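Local coordinates for protein class I phosphodiesterase PDEB1 (Leishmania major, PDB 2R8Q) that is a class I phosphodiesterase whose all-helical catalytic domain binds zinc, magnesium and 3-isobutyl-1-methylxanthine, at residues H104-L116 with L249-P261. Residues are numbered along the deposited sequence; the frame is centred on the assembly and turned at random.
With ZN (zinc ion), chain C; IBM (3-isobutyl-1-methylxanthine), chain E.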
loop_
_atom_site.group_PDB
_atom_site.type_symbol
_atom_site.label_atom_id
_atom_site.label_comp_id
_atom_site.label_asym_id
_atom_site.label_seq_id
_atom_site.Cartn_x
_atom_site.Cartn_y
_atom_site.Cartn_z
ATOM N N HIS A 104 -9.985 -19.476 -5.828
ATOM C CA HIS A 104 -10.967 -18.861 -4.943
ATOM C C HIS A 104 -11.594 -17.631 -5.588
ATOM O O HIS A 104 -12.805 -17.440 -5.505
ATOM C CB HIS A 104 -10.327 -18.449 -3.609
ATOM C CG HIS A 104 -11.157 -17.489 -2.808
ATOM N ND1 HIS A 104 -12.386 -17.824 -2.276
ATOM C CD2 HIS A 104 -10.919 -16.212 -2.425
ATOM C CE1 HIS A 104 -12.865 -16.796 -1.596
ATOM N NE2 HIS A 104 -11.994 -15.805 -1.670
ATOM N N VAL A 105 -10.787 -16.788 -6.232
ATOM C CA VAL A 105 -11.367 -15.587 -6.833
ATOM C C VAL A 105 -12.142 -15.902 -8.108
ATOM O O VAL A 105 -13.102 -15.212 -8.435
ATOM C CB VAL A 105 -10.306 -14.471 -7.079
ATOM C CG1 VAL A 105 -9.650 -14.098 -5.748
ATOM C CG2 VAL A 105 -9.257 -14.912 -8.091
ATOM N N VAL A 106 -11.743 -16.957 -8.814
ATOM C CA VAL A 106 -12.469 -17.369 -10.008
ATOM C C VAL A 106 -13.841 -17.829 -9.505
ATOM O O VAL A 106 -14.878 -17.512 -10.094
ATOM C CB VAL A 106 -11.746 -18.538 -10.723
ATOM C CG1 VAL A 106 -12.668 -19.181 -11.761
ATOM C CG2 VAL A 106 -10.477 -18.014 -11.390
ATOM N N ASP A 107 -13.839 -18.567 -8.397
ATOM C CA ASP A 107 -15.085 -19.039 -7.804
ATOM C C ASP A 107 -15.977 -17.879 -7.357
ATOM O O ASP A 107 -17.175 -17.884 -7.614
ATOM C CB ASP A 107 -14.789 -19.951 -6.610
ATOM C CG ASP A 107 -16.041 -20.360 -5.862
ATOM O OD1 ASP A 107 -16.990 -20.852 -6.509
ATOM O OD2 ASP A 107 -16.072 -20.198 -4.621
ATOM N N VAL A 108 -15.404 -16.880 -6.687
ATOM C CA VAL A 108 -16.212 -15.753 -6.235
ATOM C C VAL A 108 -16.799 -15.001 -7.429
ATOM O O VAL A 108 -17.954 -14.585 -7.398
ATOM C CB VAL A 108 -15.383 -14.793 -5.340
ATOM C CG1 VAL A 108 -16.181 -13.535 -5.018
ATOM C CG2 VAL A 108 -15.013 -15.504 -4.045
ATOM N N CYS A 109 -16.006 -14.849 -8.487
ATOM C CA CYS A 109 -16.469 -14.158 -9.688
ATOM C C CYS A 109 -17.653 -14.906 -10.304
ATOM O O CYS A 109 -18.701 -14.320 -10.570
ATOM C CB CYS A 109 -15.319 -14.054 -10.695
ATOM S SG CYS A 109 -15.719 -13.194 -12.241
ATOM N N GLN A 110 -17.484 -16.208 -10.509
ATOM C CA GLN A 110 -18.537 -17.035 -11.096
ATOM C C GLN A 110 -19.788 -17.052 -10.217
ATOM O O GLN A 110 -20.921 -16.991 -10.715
ATOM C CB GLN A 110 -18.005 -18.459 -11.298
ATOM C CG GLN A 110 -18.890 -19.392 -12.130
ATOM C CD GLN A 110 -19.998 -20.053 -11.329
ATOM O OE1 GLN A 110 -19.805 -20.429 -10.171
ATOM N NE2 GLN A 110 -21.163 -20.220 -11.951
ATOM N N THR A 111 -19.579 -17.119 -8.908
ATOM C CA THR A 111 -20.683 -17.145 -7.956
ATOM C C THR A 111 -21.467 -15.832 -8.002
ATOM O O THR A 111 -22.702 -15.832 -7.976
ATOM C CB THR A 111 -20.159 -17.386 -6.529
ATOM O OG1 THR A 111 -19.503 -18.659 -6.471
ATOM C CG2 THR A 111 -21.299 -17.360 -5.527
ATOM N N LEU A 112 -20.757 -14.711 -8.080
ATOM C CA LEU A 112 -21.431 -13.422 -8.141
ATOM C C LEU A 112 -22.272 -13.323 -9.406
ATOM O O LEU A 112 -23.345 -12.720 -9.396
ATOM C CB LEU A 112 -20.416 -12.277 -8.085
ATOM C CG LEU A 112 -19.792 -12.073 -6.703
ATOM C CD1 LEU A 112 -18.700 -11.019 -6.783
ATOM C CD2 LEU A 112 -20.869 -11.655 -5.713
ATOM N N HIS A 113 -21.791 -13.912 -10.497
ATOM C CA HIS A 113 -22.556 -13.877 -11.733
ATOM C C HIS A 113 -23.880 -14.589 -11.464
ATOM O O HIS A 113 -24.938 -14.091 -11.845
ATOM C CB HIS A 113 -21.791 -14.563 -12.870
ATOM C CG HIS A 113 -22.472 -14.470 -14.203
ATOM N ND1 HIS A 113 -23.588 -15.212 -14.522
ATOM C CD2 HIS A 113 -22.197 -13.716 -15.294
ATOM C CE1 HIS A 113 -23.970 -14.922 -15.753
ATOM N NE2 HIS A 113 -23.143 -14.016 -16.245
ATOM N N THR A 114 -23.837 -15.734 -10.782
ATOM C CA THR A 114 -25.083 -16.444 -10.506
ATOM C C THR A 114 -26.021 -15.637 -9.609
ATOM O O THR A 114 -27.237 -15.714 -9.754
ATOM C CB THR A 114 -24.853 -17.851 -9.874
ATOM O OG1 THR A 114 -24.388 -17.723 -8.525
ATOM C CG2 THR A 114 -23.848 -18.641 -10.693
ATOM N N TYR A 115 -25.468 -14.849 -8.691
ATOM C CA TYR A 115 -26.312 -14.049 -7.811
ATOM C C TYR A 115 -26.974 -12.922 -8.591
ATOM O O TYR A 115 -28.152 -12.619 -8.391
ATOM C CB TYR A 115 -25.491 -13.442 -6.668
ATOM C CG TYR A 115 -24.972 -14.435 -5.650
ATOM C CD1 TYR A 115 -24.095 -14.026 -4.647
ATOM C CD2 TYR A 115 -25.361 -15.778 -5.676
ATOM C CE1 TYR A 115 -23.616 -14.917 -3.698
ATOM C CE2 TYR A 115 -24.883 -16.683 -4.725
ATOM C CZ TYR A 115 -24.010 -16.241 -3.740
ATOM O OH TYR A 115 -23.516 -17.124 -2.804
ATOM N N LEU A 116 -26.205 -12.300 -9.478
ATOM C CA LEU A 116 -26.699 -11.195 -10.285
ATOM C C LEU A 116 -27.737 -11.599 -11.318
ATOM O O LEU A 116 -28.769 -10.944 -11.467
ATOM C CB LEU A 116 -25.538 -10.518 -11.016
ATOM C CG LEU A 116 -24.552 -9.713 -10.165
ATOM C CD1 LEU A 116 -23.366 -9.304 -11.031
ATOM C CD2 LEU A 116 -25.253 -8.490 -9.578
ATOM N N LEU A 249 -23.200 -8.201 -1.645
ATOM C CA LEU A 249 -23.084 -9.296 -2.601
ATOM C C LEU A 249 -21.676 -9.878 -2.611
ATOM O O LEU A 249 -21.520 -11.099 -2.602
ATOM C CB LEU A 249 -23.453 -8.843 -4.017
ATOM C CG LEU A 249 -24.946 -8.678 -4.311
ATOM C CD1 LEU A 249 -25.124 -8.027 -5.670
ATOM C CD2 LEU A 249 -25.639 -10.039 -4.265
ATOM N N ILE A 250 -20.644 -9.034 -2.632
ATOM C CA ILE A 250 -19.298 -9.596 -2.643
ATOM C C ILE A 250 -19.024 -10.324 -1.333
ATOM O O ILE A 250 -18.316 -11.331 -1.319
ATOM C CB ILE A 250 -18.197 -8.528 -2.931
ATOM C CG1 ILE A 250 -16.868 -9.248 -3.196
ATOM C CG2 ILE A 250 -18.065 -7.548 -1.764
ATOM C CD1 ILE A 250 -15.790 -8.383 -3.840
ATOM N N LYS A 251 -19.604 -9.843 -0.237
ATOM C CA LYS A 251 -19.429 -10.517 1.044
ATOM C C LYS A 251 -20.077 -11.894 0.943
ATOM O O LYS A 251 -19.509 -12.894 1.383
ATOM C CB LYS A 251 -20.087 -9.728 2.179
ATOM C CG LYS A 251 -19.206 -8.650 2.788
ATOM C CD LYS A 251 -19.871 -8.006 4.001
ATOM C CE LYS A 251 -20.225 -9.032 5.073
ATOM N NZ LYS A 251 -19.043 -9.803 5.555
ATOM N N ALA A 252 -21.264 -11.939 0.344
ATOM C CA ALA A 252 -21.991 -13.193 0.178
ATOM C C ALA A 252 -21.177 -14.169 -0.664
ATOM O O ALA A 252 -21.033 -15.337 -0.310
ATOM C CB ALA A 252 -23.346 -12.935 -0.487
ATOM N N GLY A 253 -20.647 -13.693 -1.785
ATOM C CA GLY A 253 -19.852 -14.563 -2.628
ATOM C C GLY A 253 -18.628 -15.075 -1.890
ATOM O O GLY A 253 -18.224 -16.225 -2.047
ATOM N N ASP A 254 -18.042 -14.214 -1.067
ATOM C CA ASP A 254 -16.849 -14.565 -0.311
ATOM C C ASP A 254 -17.082 -15.699 0.692
ATOM O O ASP A 254 -16.187 -16.518 0.923
ATOM C CB ASP A 254 -16.320 -13.314 0.398
ATOM C CG ASP A 254 -14.814 -13.322 0.553
ATOM O OD1 ASP A 254 -14.128 -14.087 -0.164
ATOM O OD2 ASP A 254 -14.312 -12.542 1.391
ATOM N N VAL A 255 -18.276 -15.765 1.278
ATOM C CA VAL A 255 -18.584 -16.830 2.238
ATOM C C VAL A 255 -19.608 -17.818 1.682
ATOM O O VAL A 255 -20.328 -18.477 2.435
ATOM C CB VAL A 255 -19.115 -16.260 3.581
ATOM C CG1 VAL A 255 -18.050 -15.387 4.224
ATOM C CG2 VAL A 255 -20.398 -15.471 3.361
ATOM N N SER A 256 -19.641 -17.938 0.358
ATOM C CA SER A 256 -20.587 -18.817 -0.329
ATOM C C SER A 256 -20.252 -20.306 -0.351
ATOM O O SER A 256 -21.076 -21.109 -0.785
ATOM C CB SER A 256 -20.769 -18.349 -1.774
ATOM O OG SER A 256 -19.560 -18.471 -2.509
ATOM N N ASN A 257 -19.058 -20.679 0.098
ATOM C CA ASN A 257 -18.673 -22.090 0.082
ATOM C C ASN A 257 -19.727 -22.988 0.732
ATOM O O ASN A 257 -20.020 -24.069 0.226
ATOM C CB ASN A 257 -17.338 -22.300 0.804
ATOM C CG ASN A 257 -16.143 -21.746 0.034
ATOM O OD1 ASN A 257 -15.039 -21.676 0.572
ATOM N ND2 ASN A 257 -16.355 -21.362 -1.221
ATOM N N VAL A 258 -20.296 -22.536 1.846
ATOM C CA VAL A 258 -21.288 -23.327 2.570
ATOM C C VAL A 258 -22.651 -23.443 1.901
ATOM O O VAL A 258 -23.502 -24.208 2.358
ATOM C CB VAL A 258 -21.498 -22.783 4.000
ATOM C CG1 VAL A 258 -20.207 -22.900 4.793
ATOM C CG2 VAL A 258 -21.976 -21.340 3.945
ATOM N N THR A 259 -22.860 -22.695 0.823
ATOM C CA THR A 259 -24.133 -22.729 0.111
ATOM C C THR A 259 -24.060 -23.540 -1.182
ATOM O O THR A 259 -25.037 -23.617 -1.921
ATOM C CB THR A 259 -24.601 -21.314 -0.257
ATOM O OG1 THR A 259 -23.707 -20.763 -1.232
ATOM C CG2 THR A 259 -24.617 -20.420 0.975
ATOM N N LYS A 260 -22.905 -24.135 -1.464
ATOM C CA LYS A 260 -22.749 -24.919 -2.688
ATOM C C LYS A 260 -23.138 -26.378 -2.462
ATOM O O LYS A 260 -23.235 -26.828 -1.320
ATOM C CB LYS A 260 -21.299 -24.856 -3.183
ATOM C CG LYS A 260 -20.798 -23.445 -3.486
ATOM C CD LYS A 260 -21.757 -22.691 -4.403
ATOM C CE LYS A 260 -21.258 -21.281 -4.701
ATOM N NZ LYS A 260 -20.106 -21.283 -5.642
ATOM N N PRO A 261 -23.390 -27.128 -3.551
ATOM C CA PRO A 261 -23.762 -28.544 -3.417
ATOM C C PRO A 261 -22.815 -29.190 -2.406
ATOM O O PRO A 261 -21.612 -28.947 -2.433
ATOM C CB PRO A 261 -23.586 -29.068 -4.834
ATOM C CG PRO A 261 -24.057 -27.897 -5.651
ATOM C CD PRO A 261 -23.383 -26.718 -4.967
HETATM ZN ZN ZN C . -11.969 -13.902 -0.573
HETATM N N9 IBM E . -13.985 -18.990 8.249
HETATM C C8 IBM E . -14.073 -19.918 9.257
HETATM N N7 IBM E . -14.501 -21.090 8.859
HETATM C C5 IBM E . -14.707 -20.921 7.497
HETATM C C4 IBM E . -14.395 -19.637 7.107
HETATM N N3 IBM E . -14.471 -19.116 5.863
HETATM C C2 IBM E . -14.916 -19.985 4.908
HETATM N N1 IBM E . -15.256 -21.307 5.212
HETATM C C6 IBM E . -15.151 -21.775 6.500
HETATM O O6 IBM E . -15.444 -22.930 6.767
HETATM O O2 IBM E . -15.021 -19.594 3.750
HETATM C C10 IBM E . -15.723 -22.195 4.158
HETATM C C11 IBM E . -14.103 -17.741 5.569
HETATM C C12 IBM E . -12.602 -17.559 5.807
HETATM C C13 IBM E . -11.812 -17.847 4.537
HETATM C C14 IBM E . -12.303 -16.160 6.326
HETATM O O HOH W 1 -13.941 -20.217 -2.918
HETATM O O HOH W 2 -17.922 -23.372 -5.940
HETATM O O HOH W 3 -18.249 -20.899 -3.288
HETATM O O HOH W 4 -21.411 -21.576 -8.258
HETATM O O HOH W 5 -24.353 -19.476 -3.363
HETATM O O HOH W 6 -11.957 -12.388 0.964
HETATM O O HOH W 7 -11.747 -15.104 1.362
#
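His-104 and Asp-254 meet at the zinc ion, which His-104 NE2 and Asp-254 OD1 each bind at 2.2 Å. The carboxylate oxygen lies in plane at the edge of the imidazole, the two flat groups turned 38° apart. His-140, Asp-141 and two waters complete the site, the paired-metal centre of this phosphodiesterase family, with magnesium close by. At the far edge of the imidazole, ND1 donates to a water 2.9 Å away; this water donates to Asp-107 OD2 and accepts from Asn-257 ND2. Together with the NE2-zinc bond, this probably holds the imidazole in its orientation. Asn-257 OD1 bonds Tyr-99 in the 3-isobutyl-1-methylxanthine pocket, so one buried network joins metal and ligand sites.

Behind it, Lys-260 folds at chi2 (-51°) and again at its end, bringing NZ tip to tip with Thr-111 OG1, to which it donates at 2.8 Å, and into a salt bridge with Asp-107 OD1 at 3.3 Å. Thr-111 OG1 in turn donates to Asp-107 O from above the carbonyl plane.

Gly-253 gives the closest backbone approach, its CA 5.3 Å from that of Val-108. Beside it, Leu-112 CD2 touches Leu-249 O, and Tyr-115 lays CE1 against Ala-252 CB at 3.8 Å. The axes of 104-116 (helix 102-118) and 249-254 (helix 239-254) run at 124°, 9.0 Å apart at closest, with helix 55-68 packed on the former and helices 302-324 and 330-348 meeting Tyr-115 and Val-258.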